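Local coordinates for protein pyridoxine 4-oxidase (Mesorhizobium loti, PDB 4HA6) that oxidises pyridoxine at its 4-position alcohol, using bound FAD as cofactor, as a member of the GMC oxidoreductase family, at residues 92-97 / 133-138; 110-115 / 494-499; 345-350 / 434-439; 404-409 / 419-424. All coordinates share one frame; numbering follows the deposited sequence.

Contact 1: residues 92-97 / 133-138; sequences YMRGHP and GIHGKG
Ile134 O is gripped from one face of its carbonyl plane by both terminal nitrogens of Arg94. NH2 of Arg94 makes the shorter and straighter bond, 2.9 Å to Ile134 O with an N-H...O angle of 161°. NH1 of Arg94 reaches Ile134 O at 3.3 Å along a more bent path, 136°. The oxygen lies within a few degrees of the guanidinium plane, so the fork is flat on the arginine side, whereas on the carbonyl side NH1 stands above the plane. The side chain runs extended from CG to NE, which carries the guanidinium across to Ile134 O although the nearest CA atoms, Arg94 and His135, are 10.4 Å apart. Ile134 CG2 lies 3.9 Å from Arg94 NH1, and His135 CD2 sits over one face of the guanidinium, 4.3 Å from Arg94 NH2. Gln122 NE2 is a further donor to Ile134 O. Glu125 forms a salt bridge with Arg94 NH2 through OE1 and accepts a hydrogen bond from Gly136 N on the same oxygen, while its OE2 bonds Tyr92 OH. Glu125 probably balances the charge, and these bonds suggest that the guanidinium, its rotation largely set, ties the loop before helix 97-107 to that at 133-138.

Contact 2: residues 110-115 / 494-499; sequences RRWGWD and LAIAET
Trp112, in a 3-10 turn just before helix 114-124, pushes its indole against Ile496 and Thr499 of helix 490-506, in the FAD-binding part of this GMC fold. From CB the side chain leaves with CG anti to the carbonyl carbon (chi1 -67°). Over the five-membered ring, Arg111 CG lies on one face of the indole, 3.6 Å above the plane and offset toward the rim. On the pyrrole side, NE1 donates to the backbone oxygen of Ala463, which satisfies the buried N-H. Farther out the six-membered ring meets the helix: CZ3 of Trp112 is 4.0 Å from Ile496 CA, which approaches the ring edge near its plane. The same CZ3 lies 4.1 Å from Ile496 CG1, an apolar contact. At the outer end CH2 nears Thr499, whose modelled rotation is doubtful. Beside the ring, Arg111 bends at chi3 (-58°) and brings its guanidinium to the same threonine, while its NH1 is held by Gln503 OE1. Trp103 of helix 97-107 also touches Ile496, so two tryptophans pack on this residue. A water also bridges the two segments, donating to Thr499 O at 2.7 Å and accepting a weak bond from Arg111 NH2 at 2.8 Å.

Contact 3: residues 345-350 / 434-439; sequences ESFPAP and DDFIAR
Ser346 OG and Phe347 CG both lie beside their own backbone nitrogens (chi1 near -50° in each), and these torsions carry a hydroxyl and a neighbouring ring to helix 430-440. The contact is a loop-on-helix packing, in which the connection between strands 333-338 and 355-362 of the antiparallel sheet lies against the last turns of that helix. Ser346 OG donates to Arg439 O at 2.7 Å, tilted from the carbonyl plane. Arg439 O also accepts from Ser344 OG, so two serine hydroxyls of the same loop bind a carbonyl near the helix end. Replacing Ser346 by an alanine is likely to leave Arg439 O with one donor fewer and weaken the loop's hold on the helix. Phe347 advances with CZ in front, which comes within 3.5 Å of Phe436 CE2. The ring centroids are 5.5 Å apart and the planes meet at 40°, so the pair is oblique, neither a stack nor edge-to-face. Leu423 touches both rings, adding to the apolar packing. Arg439 approaches Phe347 at the ring edge rather than over its face, with the guanidinium and ring planes 60° apart. Its other terminal nitrogen, NH1, forms a salt bridge of 2.7 Å with Asp435 OD2 one helical turn earlier, which probably helps to hold Arg439 NH2 3.3 Å from Phe347 CE2.

Contact 4: residues 404-409 / 419-424; sequences ASRTIG and ERELLP
The final turns of helix 392-409 face a chain that leaves strand 418-421 and turns through a cis peptide bond at Pro424, and Arg406 from the helix meets Glu421 and Pro424 there. NE of Arg406 donates to Glu421 OE1 at 2.7 Å with an N-H...O angle of 162°, using the syn lone pair of that oxygen, and the bond lies close to the guanidinium plane. Arg406 NH2 reaches Glu421 OE2 at 2.8 Å, but its angle of 116° makes this second bond weak. The guanidinium and carboxylate planes are 47° apart, so the salt bridge is twisted rather than flat and rests mainly on NE. Arg406 bends at chi3, while Glu421 stretches beyond CG to meet it at about a right angle. Pro424 CG lies over one face of the guanidinium, 3.8 Å above its plane and offset toward the rim. With a methionine in place of Arg406, the Glu421 carboxylate would probably lose its cationic mate and Pro424 the flat surface on which it rests. Glu421 has other anchors: OE2 accepts from Gly425 N, and OE1 from Asn298 ND2. Asn298 also accepts from Ser405 OG and donates to Leu423 O, so strand 293-302 connects to both sides of the contact, between helix 392-409 and the segment leading into helix 430-440.

In the fold
Contacts 1 and 2 adjoin near the flavin, their centres 12 Å apart: Trp114 CH2 packs 3.7 Å from Arg94 CD, and the same indole lies against Pro97. The side chain of Arg94 is about 9 Å from FAD and about 13 Å from the bound pyridoxamine, and that of Ile496 about 8 Å from FAD, so both contacts probably belong to second-shell structure around the cofactor. Contacts 3 and 4, 14 Å apart by centres, adjoin through Phe436 CD1 and Pro424 CB at 3.6 Å, and through Phe347 and Leu423. This pair lies far from the FAD and pyridoxamine sites; the centres of contacts 2 and 3 are 38 Å apart, on opposite sides of the chain's centre.

Contact 1: residues 92-97 / 133-138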
loop_
_atom_site.group_PDB
_atom_site.type_symbol
_atom_site.label_atom_id
_atom_site.label_comp_id
_atom_site.label_asym_id
_atom_site.label_seq_id
_atom_site.Cartn_x
_atom_site.Cartn_y
_atom_site.Cartn_z
ATOM N N TYR A 92 -1.402 -10.346 0.052
ATOM C CA TYR A 92 -0.553 -10.259 1.245
ATOM C C TYR A 92 0.896 -10.618 0.894
ATOM O O TYR A 92 1.213 -11.790 0.631
ATOM C CB TYR A 92 -1.068 -11.189 2.344
ATOM C CG TYR A 92 -0.342 -11.047 3.668
ATOM C CD1 TYR A 92 -0.662 -10.020 4.558
ATOM C CD2 TYR A 92 0.659 -11.946 4.028
ATOM C CE1 TYR A 92 -0.001 -9.894 5.782
ATOM C CE2 TYR A 92 1.328 -11.830 5.249
ATOM C CZ TYR A 92 0.998 -10.804 6.112
ATOM O OH TYR A 92 1.676 -10.702 7.305
ATOM N N MET A 93 1.762 -9.605 0.877
ATOM C CA MET A 93 3.182 -9.787 0.585
ATOM C C MET A 93 3.987 -9.062 1.658
ATOM O O MET A 93 3.937 -7.836 1.725
ATOM C CB MET A 93 3.532 -9.162 -0.781
ATOM C CG MET A 93 3.060 -9.938 -2.014
ATOM S SD MET A 93 1.285 -9.815 -2.375
ATOM C CE MET A 93 1.337 -10.151 -4.145
ATOM N N ARG A 94 4.732 -9.792 2.487
ATOM C CA ARG A 94 5.558 -9.140 3.508
ATOM C C ARG A 94 6.570 -8.190 2.871
ATOM O O ARG A 94 6.780 -7.072 3.339
ATOM C CB ARG A 94 6.330 -10.175 4.336
ATOM C CG ARG A 94 5.495 -11.084 5.208
ATOM C CD ARG A 94 6.420 -12.127 5.848
ATOM N NE ARG A 94 5.718 -12.914 6.859
ATOM C CZ ARG A 94 6.273 -13.900 7.559
ATOM N NH1 ARG A 94 7.547 -14.230 7.361
ATOM N NH2 ARG A 94 5.553 -14.558 8.453
ATOM N N GLY A 95 7.183 -8.637 1.780
ATOM C CA GLY A 95 8.311 -7.928 1.213
ATOM C C GLY A 95 9.505 -8.861 1.297
ATOM O O GLY A 95 9.377 -9.979 1.807
ATOM N N HIS A 96 10.656 -8.414 0.794
ATOM C CA HIS A 96 11.883 -9.208 0.801
ATOM C C HIS A 96 12.810 -8.676 1.886
ATOM O O HIS A 96 12.858 -7.465 2.104
ATOM C CB HIS A 96 12.560 -9.088 -0.564
ATOM C CG HIS A 96 13.816 -9.892 -0.692
ATOM N ND1 HIS A 96 15.059 -9.383 -0.382
ATOM C CD2 HIS A 96 14.021 -11.169 -1.097
ATOM C CE1 HIS A 96 15.978 -10.308 -0.600
ATOM N NE2 HIS A 96 15.372 -11.404 -1.024
ATOM N N PRO A 97 13.545 -9.566 2.576
ATOM C CA PRO A 97 14.429 -9.161 3.682
ATOM C C PRO A 97 15.321 -7.957 3.366
ATOM O O PRO A 97 15.518 -7.096 4.236
ATOM C CB PRO A 97 15.309 -10.397 3.886
ATOM C CG PRO A 97 14.369 -11.550 3.571
ATOM C CD PRO A 97 13.514 -11.035 2.400
ATOM N N GLY A 133 8.063 -21.977 11.953
ATOM C CA GLY A 133 9.052 -21.034 12.449
ATOM C C GLY A 133 9.214 -19.794 11.581
ATOM O O GLY A 133 9.979 -18.887 11.927
ATOM N N ILE A 134 8.493 -19.743 10.460
ATOM C CA ILE A 134 8.582 -18.600 9.541
ATOM C C ILE A 134 7.254 -17.851 9.412
ATOM O O ILE A 134 7.196 -16.622 9.545
ATOM C CB ILE A 134 9.063 -19.037 8.139
ATOM C CG1 ILE A 134 10.465 -19.646 8.232
ATOM C CG2 ILE A 134 9.073 -17.857 7.190
ATOM C CD1 ILE A 134 10.906 -20.417 6.997
ATOM N N HIS A 135 6.187 -18.593 9.139
ATOM C CA HIS A 135 4.879 -17.980 9.001
ATOM C C HIS A 135 4.134 -18.036 10.335
ATOM O O HIS A 135 4.443 -18.873 11.199
ATOM C CB HIS A 135 4.086 -18.662 7.881
ATOM C CG HIS A 135 4.767 -18.612 6.544
ATOM N ND1 HIS A 135 5.607 -19.610 6.096
ATOM C CD2 HIS A 135 4.737 -17.679 5.560
ATOM C CE1 HIS A 135 6.062 -19.295 4.895
ATOM N NE2 HIS A 135 5.550 -18.127 4.548
ATOM N N GLY A 136 3.161 -17.145 10.509
ATOM C CA GLY A 136 2.464 -17.033 11.780
ATOM C C GLY A 136 1.308 -18.005 11.935
ATOM O O GLY A 136 0.660 -18.396 10.965
ATOM N N LYS A 137 1.050 -18.399 13.171
ATOM C CA LYS A 137 -0.077 -19.267 13.466
ATOM C C LYS A 137 -0.932 -18.605 14.537
ATOM O O LYS A 137 -0.404 -18.136 15.545
ATOM C CB LYS A 137 0.424 -20.628 13.960
ATOM C CG LYS A 137 -0.669 -21.492 14.601
ATOM C CD LYS A 137 -0.103 -22.816 15.143
ATOM C CE LYS A 137 -1.155 -23.608 15.925
ATOM N NZ LYS A 137 -2.337 -23.959 15.082
ATOM N N GLY A 138 -2.243 -18.544 14.306
ATOM C CA GLY A 138 -3.178 -18.091 15.324
ATOM C C GLY A 138 -3.294 -16.587 15.470
ATOM O O GLY A 138 -3.791 -16.102 16.490
#

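Contact 2: residues 110-115 / 494-499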
loop_
_atom_site.group_PDB
_atom_site.type_symbol
_atom_site.label_atom_id
_atom_site.label_comp_id
_atom_site.label_asym_id
_atom_site.label_seq_id
_atom_site.Cartn_x
_atom_site.Cartn_y
_atom_site.Cartn_z
ATOM N N ARG A 110 17.785 -1.804 14.488
ATOM C CA ARG A 110 17.655 -3.217 14.114
ATOM C C ARG A 110 16.218 -3.725 14.113
ATOM O O ARG A 110 15.902 -4.753 13.500
ATOM C CB ARG A 110 18.424 -4.086 15.118
ATOM C CG ARG A 110 19.934 -4.090 15.001
ATOM C CD ARG A 110 20.539 -5.062 16.034
ATOM N NE ARG A 110 20.325 -4.640 17.423
ATOM C CZ ARG A 110 19.413 -5.161 18.244
ATOM N NH1 ARG A 110 18.609 -6.132 17.828
ATOM N NH2 ARG A 110 19.304 -4.710 19.484
ATOM N N ARG A 111 15.350 -3.035 14.851
ATOM C CA ARG A 111 13.961 -3.469 15.010
ATOM C C ARG A 111 13.204 -3.515 13.695
ATOM O O ARG A 111 12.176 -4.193 13.583
ATOM C CB ARG A 111 13.226 -2.558 15.989
ATOM C CG ARG A 111 13.326 -1.090 15.642
ATOM C CD ARG A 111 12.861 -0.250 16.819
ATOM N NE ARG A 111 11.506 -0.659 17.117
ATOM C CZ ARG A 111 10.556 0.142 17.564
ATOM N NH1 ARG A 111 10.806 1.424 17.800
ATOM N NH2 ARG A 111 9.350 -0.358 17.756
ATOM N N TRP A 112 13.735 -2.806 12.701
ATOM C CA TRP A 112 13.087 -2.668 11.416
ATOM C C TRP A 112 13.667 -3.637 10.401
ATOM O O TRP A 112 13.375 -3.540 9.210
ATOM C CB TRP A 112 13.221 -1.216 10.933
ATOM C CG TRP A 112 12.436 -0.252 11.811
ATOM C CD1 TRP A 112 12.936 0.764 12.594
ATOM C CD2 TRP A 112 11.020 -0.248 12.015
ATOM N NE1 TRP A 112 11.902 1.409 13.251
ATOM C CE2 TRP A 112 10.718 0.800 12.912
ATOM C CE3 TRP A 112 9.972 -1.022 11.514
ATOM C CZ2 TRP A 112 9.425 1.082 13.316
ATOM C CZ3 TRP A 112 8.691 -0.742 11.921
ATOM C CH2 TRP A 112 8.425 0.301 12.811
ATOM N N GLY A 113 14.503 -4.563 10.870
ATOM C CA GLY A 113 15.088 -5.574 10.003
ATOM C C GLY A 113 14.237 -6.826 9.960
ATOM O O GLY A 113 13.438 -7.063 10.875
ATOM N N TRP A 114 14.394 -7.615 8.898
ATOM C CA TRP A 114 13.609 -8.832 8.701
ATOM C C TRP A 114 13.604 -9.753 9.938
ATOM O O TRP A 114 12.549 -10.262 10.341
ATOM C CB TRP A 114 14.154 -9.598 7.494
ATOM C CG TRP A 114 13.410 -10.862 7.182
ATOM C CD1 TRP A 114 13.742 -12.134 7.570
ATOM C CD2 TRP A 114 12.219 -10.981 6.394
ATOM N NE1 TRP A 114 12.819 -13.033 7.084
ATOM C CE2 TRP A 114 11.872 -12.353 6.360
ATOM C CE3 TRP A 114 11.404 -10.059 5.723
ATOM C CZ2 TRP A 114 10.752 -12.830 5.665
ATOM C CZ3 TRP A 114 10.288 -10.527 5.044
ATOM C CH2 TRP A 114 9.975 -11.904 5.013
ATOM N N ASP A 115 14.779 -9.963 10.531
ATOM C CA ASP A 115 14.911 -10.869 11.676
ATOM C C ASP A 115 14.038 -10.435 12.847
ATOM O O ASP A 115 13.387 -11.265 13.476
ATOM C CB ASP A 115 16.365 -10.951 12.146
ATOM C CG ASP A 115 17.243 -11.744 11.199
ATOM O OD1 ASP A 115 16.711 -12.580 10.432
ATOM O OD2 ASP A 115 18.473 -11.529 11.230
ATOM N N LEU A 494 1.036 -2.967 8.360
ATOM C CA LEU A 494 0.545 -3.663 9.540
ATOM C C LEU A 494 1.719 -3.998 10.459
ATOM O O LEU A 494 1.635 -3.821 11.675
ATOM C CB LEU A 494 -0.266 -4.906 9.147
ATOM C CG LEU A 494 -1.555 -4.673 8.337
ATOM C CD1 LEU A 494 -2.107 -6.014 7.862
ATOM C CD2 LEU A 494 -2.617 -3.924 9.124
ATOM N N ALA A 495 2.833 -4.431 9.879
ATOM C CA ALA A 495 4.043 -4.642 10.688
ATOM C C ALA A 495 4.486 -3.347 11.388
ATOM O O ALA A 495 4.844 -3.369 12.560
ATOM C CB ALA A 495 5.164 -5.227 9.852
ATOM N N ILE A 496 4.426 -2.219 10.689
ATOM C CA ILE A 496 4.729 -0.935 11.321
ATOM C C ILE A 496 3.816 -0.668 12.509
ATOM O O ILE A 496 4.255 -0.192 13.570
ATOM C CB ILE A 496 4.601 0.245 10.319
ATOM C CG1 ILE A 496 5.714 0.177 9.286
ATOM C CG2 ILE A 496 4.687 1.610 11.047
ATOM C CD1 ILE A 496 5.566 1.197 8.182
ATOM N N ALA A 497 2.536 -0.951 12.343
ATOM C CA ALA A 497 1.600 -0.647 13.419
ATOM C C ALA A 497 1.847 -1.584 14.613
ATOM O O ALA A 497 1.897 -1.131 15.767
ATOM C CB ALA A 497 0.177 -0.730 12.932
ATOM N N GLU A 498 2.019 -2.880 14.336
ATOM C CA GLU A 498 2.262 -3.835 15.414
ATOM C C GLU A 498 3.546 -3.507 16.182
ATOM O O GLU A 498 3.553 -3.582 17.415
ATOM C CB GLU A 498 2.289 -5.281 14.905
ATOM C CG GLU A 498 2.619 -6.342 15.976
ATOM C CD GLU A 498 1.620 -6.395 17.140
ATOM O OE1 GLU A 498 1.998 -6.897 18.221
ATOM O OE2 GLU A 498 0.458 -5.956 16.989
ATOM N N THR A 499 4.626 -3.125 15.494
ATOM C CA THR A 499 5.835 -2.823 16.272
ATOM C C THR A 499 5.635 -1.573 17.134
ATOM O O THR A 499 6.155 -1.492 18.250
ATOM C CB THR A 499 7.214 -2.843 15.483
ATOM O OG1 THR A 499 7.733 -1.523 15.323
ATOM C CG2 THR A 499 7.148 -3.572 14.155
HETATM O O HOH W 1 8.461 -2.647 19.012
#

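Contact 3: residues 345-350 / 434-439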
loop_
_atom_site.group_PDB
_atom_site.type_symbol
_atom_site.label_atom_id
_atom_site.label_comp_id
_atom_site.label_asym_id
_atom_site.label_seq_id
_atom_site.Cartn_x
_atom_site.Cartn_y
_atom_site.Cartn_z
ATOM N N GLU A 345 -6.281 4.064 -19.512
ATOM C CA GLU A 345 -7.202 4.862 -20.318
ATOM C C GLU A 345 -6.649 5.180 -21.711
ATOM O O GLU A 345 -7.400 5.610 -22.584
ATOM C CB GLU A 345 -7.592 6.161 -19.603
ATOM C CG GLU A 345 -6.585 7.291 -19.760
ATOM C CD GLU A 345 -5.327 7.114 -18.909
ATOM O OE1 GLU A 345 -5.232 6.126 -18.146
ATOM O OE2 GLU A 345 -4.429 7.978 -19.005
ATOM N N SER A 346 -5.350 4.962 -21.921
ATOM C CA SER A 346 -4.731 5.202 -23.220
ATOM C C SER A 346 -5.128 4.185 -24.299
ATOM O O SER A 346 -4.792 4.370 -25.471
ATOM C CB SER A 346 -3.204 5.206 -23.103
ATOM O OG SER A 346 -2.760 6.074 -22.085
ATOM N N PHE A 347 -5.812 3.111 -23.912
ATOM C CA PHE A 347 -6.201 2.075 -24.874
ATOM C C PHE A 347 -7.682 1.723 -24.753
ATOM O O PHE A 347 -8.269 1.845 -23.676
ATOM C CB PHE A 347 -5.354 0.822 -24.669
ATOM C CG PHE A 347 -3.873 1.094 -24.645
ATOM C CD1 PHE A 347 -3.170 1.107 -23.446
ATOM C CD2 PHE A 347 -3.186 1.347 -25.821
ATOM C CE1 PHE A 347 -1.807 1.355 -23.421
ATOM C CE2 PHE A 347 -1.819 1.606 -25.804
ATOM C CZ PHE A 347 -1.132 1.609 -24.600
ATOM N N PRO A 348 -8.302 1.302 -25.866
ATOM C CA PRO A 348 -9.687 0.823 -25.778
ATOM C C PRO A 348 -9.735 -0.547 -25.111
ATOM O O PRO A 348 -8.863 -1.378 -25.364
ATOM C CB PRO A 348 -10.118 0.720 -27.246
ATOM C CG PRO A 348 -8.836 0.573 -28.015
ATOM C CD PRO A 348 -7.812 1.362 -27.257
ATOM N N ALA A 349 -10.722 -0.773 -24.251
ATOM C CA ALA A 349 -10.875 -2.067 -23.599
ATOM C C ALA A 349 -11.459 -3.095 -24.563
ATOM O O ALA A 349 -12.404 -2.797 -25.292
ATOM C CB ALA A 349 -11.744 -1.941 -22.371
ATOM N N PRO A 350 -10.881 -4.307 -24.585
ATOM C CA PRO A 350 -11.435 -5.427 -25.360
ATOM C C PRO A 350 -12.689 -5.925 -24.663
ATOM O O PRO A 350 -12.806 -5.718 -23.449
ATOM C CB PRO A 350 -10.350 -6.508 -25.251
ATOM C CG PRO A 350 -9.121 -5.793 -24.777
ATOM C CD PRO A 350 -9.594 -4.643 -23.954
ATOM N N ASP A 434 9.610 2.959 -24.530
ATOM C CA ASP A 434 9.428 3.945 -23.472
ATOM C C ASP A 434 8.068 4.621 -23.628
ATOM O O ASP A 434 7.391 4.901 -22.634
ATOM C CB ASP A 434 10.540 5.000 -23.523
ATOM C CG ASP A 434 11.846 4.530 -22.870
ATOM O OD1 ASP A 434 11.930 3.354 -22.436
ATOM O OD2 ASP A 434 12.797 5.343 -22.808
ATOM N N ASP A 435 7.664 4.870 -24.874
ATOM C CA ASP A 435 6.412 5.587 -25.136
ATOM C C ASP A 435 5.211 4.720 -24.780
ATOM O O ASP A 435 4.261 5.180 -24.138
ATOM C CB ASP A 435 6.307 6.039 -26.601
ATOM C CG ASP A 435 5.029 6.831 -26.871
ATOM O OD1 ASP A 435 4.869 7.930 -26.291
ATOM O OD2 ASP A 435 4.169 6.352 -27.642
ATOM N N PHE A 436 5.252 3.462 -25.197
ATOM C CA PHE A 436 4.207 2.535 -24.804
ATOM C C PHE A 436 4.122 2.406 -23.283
ATOM O O PHE A 436 3.026 2.445 -22.704
ATOM C CB PHE A 436 4.436 1.164 -25.415
ATOM C CG PHE A 436 3.480 0.137 -24.906
ATOM C CD1 PHE A 436 3.863 -0.747 -23.906
ATOM C CD2 PHE A 436 2.182 0.072 -25.404
ATOM C CE1 PHE A 436 2.967 -1.697 -23.412
ATOM C CE2 PHE A 436 1.283 -0.876 -24.927
ATOM C CZ PHE A 436 1.677 -1.761 -23.923
ATOM N N ILE A 437 5.270 2.237 -22.629
ATOM C CA ILE A 437 5.281 2.094 -21.168
ATOM C C ILE A 437 4.677 3.337 -20.492
ATOM O O ILE A 437 3.819 3.216 -19.613
ATOM C CB ILE A 437 6.703 1.792 -20.652
ATOM C CG1 ILE A 437 7.142 0.396 -21.121
ATOM C CG2 ILE A 437 6.774 1.886 -19.131
ATOM C CD1 ILE A 437 8.654 0.134 -20.942
ATOM N N ALA A 438 5.097 4.523 -20.938
ATOM C CA ALA A 438 4.617 5.796 -20.389
ATOM C C ALA A 438 3.095 5.959 -20.560
ATOM O O ALA A 438 2.413 6.553 -19.714
ATOM C CB ALA A 438 5.359 6.966 -21.055
ATOM N N ARG A 439 2.575 5.432 -21.665
ATOM C CA ARG A 439 1.152 5.510 -21.959
ATOM C C ARG A 439 0.359 4.469 -21.177
ATOM O O ARG A 439 -0.837 4.675 -20.887
ATOM C CB ARG A 439 0.916 5.331 -23.468
ATOM C CG ARG A 439 1.072 6.618 -24.303
ATOM C CD ARG A 439 1.447 6.331 -25.774
ATOM N NE ARG A 439 0.656 5.259 -26.381
ATOM C CZ ARG A 439 1.153 4.290 -27.158
ATOM N NH1 ARG A 439 2.451 4.229 -27.443
ATOM N NH2 ARG A 439 0.346 3.362 -27.656
#

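Contact 4: residues 404-409 / 419-424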
loop_
_atom_site.group_PDB
_atom_site.type_symbol
_atom_site.label_atom_id
_atom_site.label_comp_id
_atom_site.label_asym_id
_atom_site.label_seq_id
_atom_site.Cartn_x
_atom_site.Cartn_y
_atom_site.Cartn_z
ATOM N N ALA A 404 10.408 -8.954 -19.887
ATOM C CA ALA A 404 10.216 -10.208 -19.174
ATOM C C ALA A 404 8.794 -10.689 -19.413
ATOM O O ALA A 404 8.550 -11.889 -19.590
ATOM C CB ALA A 404 10.491 -10.037 -17.695
ATOM N N SER A 405 7.863 -9.736 -19.429
ATOM C CA SER A 405 6.444 -10.038 -19.590
ATOM C C SER A 405 6.158 -10.691 -20.942
ATOM O O SER A 405 5.403 -11.671 -21.039
ATOM C CB SER A 405 5.622 -8.748 -19.468
ATOM O OG SER A 405 4.241 -9.035 -19.549
ATOM N N ARG A 406 6.731 -10.129 -21.996
ATOM C CA ARG A 406 6.485 -10.670 -23.324
ATOM C C ARG A 406 7.113 -12.061 -23.473
ATOM O O ARG A 406 6.500 -12.945 -24.066
ATOM C CB ARG A 406 6.961 -9.689 -24.393
ATOM C CG ARG A 406 6.241 -8.331 -24.291
ATOM C CD ARG A 406 6.615 -7.413 -25.436
ATOM N NE ARG A 406 6.031 -7.883 -26.683
ATOM C CZ ARG A 406 6.519 -7.602 -27.886
ATOM N NH1 ARG A 406 7.608 -6.852 -28.003
ATOM N NH2 ARG A 406 5.921 -8.075 -28.971
ATOM N N THR A 407 8.301 -12.263 -22.898
ATOM C CA THR A 407 8.943 -13.582 -22.924
ATOM C C THR A 407 8.013 -14.615 -22.276
ATOM O O THR A 407 7.717 -15.663 -22.866
ATOM C CB THR A 407 10.328 -13.576 -22.224
ATOM O OG1 THR A 407 11.208 -12.676 -22.910
ATOM C CG2 THR A 407 10.959 -14.961 -22.228
ATOM N N ILE A 408 7.529 -14.310 -21.075
ATOM C CA ILE A 408 6.588 -15.202 -20.399
ATOM C C ILE A 408 5.306 -15.345 -21.217
ATOM O O ILE A 408 4.848 -16.463 -21.454
ATOM C CB ILE A 408 6.236 -14.733 -18.981
ATOM C CG1 ILE A 408 7.478 -14.779 -18.081
ATOM C CG2 ILE A 408 5.118 -15.612 -18.407
ATOM C CD1 ILE A 408 7.314 -14.049 -16.761
ATOM N N GLY A 409 4.742 -14.219 -21.655
ATOM C CA GLY A 409 3.510 -14.227 -22.432
ATOM C C GLY A 409 3.490 -15.129 -23.662
ATOM O O GLY A 409 2.438 -15.674 -24.021
ATOM N N GLU A 419 -4.184 -16.237 -28.258
ATOM C CA GLU A 419 -4.447 -16.195 -29.697
ATOM C C GLU A 419 -3.317 -15.385 -30.345
ATOM O O GLU A 419 -2.663 -15.844 -31.288
ATOM C CB GLU A 419 -5.841 -15.610 -29.988
ATOM C CG GLU A 419 -6.044 -15.055 -31.396
ATOM C CD GLU A 419 -6.286 -16.128 -32.442
ATOM O OE1 GLU A 419 -6.316 -17.330 -32.089
ATOM O OE2 GLU A 419 -6.453 -15.759 -33.627
ATOM N N ARG A 420 -3.071 -14.197 -29.796
ATOM C CA ARG A 420 -1.949 -13.350 -30.202
ATOM C C ARG A 420 -1.838 -12.155 -29.257
ATOM O O ARG A 420 -2.789 -11.838 -28.527
ATOM C CB ARG A 420 -2.139 -12.829 -31.626
ATOM C CG ARG A 420 -3.324 -11.884 -31.757
ATOM C CD ARG A 420 -3.263 -11.084 -33.054
ATOM N NE ARG A 420 -4.231 -9.988 -33.062
ATOM C CZ ARG A 420 -5.533 -10.147 -33.290
ATOM N NH1 ARG A 420 -6.023 -11.358 -33.525
ATOM N NH2 ARG A 420 -6.349 -9.097 -33.281
ATOM N N GLU A 421 -0.685 -11.486 -29.282
ATOM C CA GLU A 421 -0.488 -10.270 -28.499
ATOM C C GLU A 421 -1.212 -9.115 -29.171
ATOM O O GLU A 421 -1.097 -8.928 -30.388
ATOM C CB GLU A 421 1.003 -9.934 -28.394
ATOM C CG GLU A 421 1.342 -8.793 -27.440
ATOM C CD GLU A 421 2.826 -8.429 -27.463
ATOM O OE1 GLU A 421 3.594 -8.958 -26.635
ATOM O OE2 GLU A 421 3.226 -7.604 -28.309
ATOM N N LEU A 422 -1.968 -8.350 -28.390
ATOM C CA LEU A 422 -2.563 -7.113 -28.888
ATOM C C LEU A 422 -1.644 -5.911 -28.576
ATOM O O LEU A 422 -1.443 -5.040 -29.417
ATOM C CB LEU A 422 -3.969 -6.917 -28.301
ATOM C CG LEU A 422 -4.970 -8.052 -28.590
ATOM C CD1 LEU A 422 -6.290 -7.897 -27.817
ATOM C CD2 LEU A 422 -5.252 -8.150 -30.084
ATOM N N LEU A 423 -1.080 -5.879 -27.371
ATOM C CA LEU A 423 -0.188 -4.787 -26.952
ATOM C C LEU A 423 1.060 -5.350 -26.234
ATOM O O LEU A 423 0.947 -6.289 -25.433
ATOM C CB LEU A 423 -0.931 -3.814 -26.027
ATOM C CG LEU A 423 -2.242 -3.157 -26.466
ATOM C CD1 LEU A 423 -2.887 -2.403 -25.303
ATOM C CD2 LEU A 423 -2.034 -2.206 -27.630
ATOM N N PRO A 424 2.248 -4.755 -26.471
ATOM C CA PRO A 424 2.482 -3.560 -27.285
ATOM C C PRO A 424 2.669 -3.864 -28.755
ATOM O O PRO A 424 2.719 -2.935 -29.555
ATOM C CB PRO A 424 3.800 -3.008 -26.720
ATOM C CG PRO A 424 4.545 -4.209 -26.277
ATOM C CD PRO A 424 3.476 -5.178 -25.761
#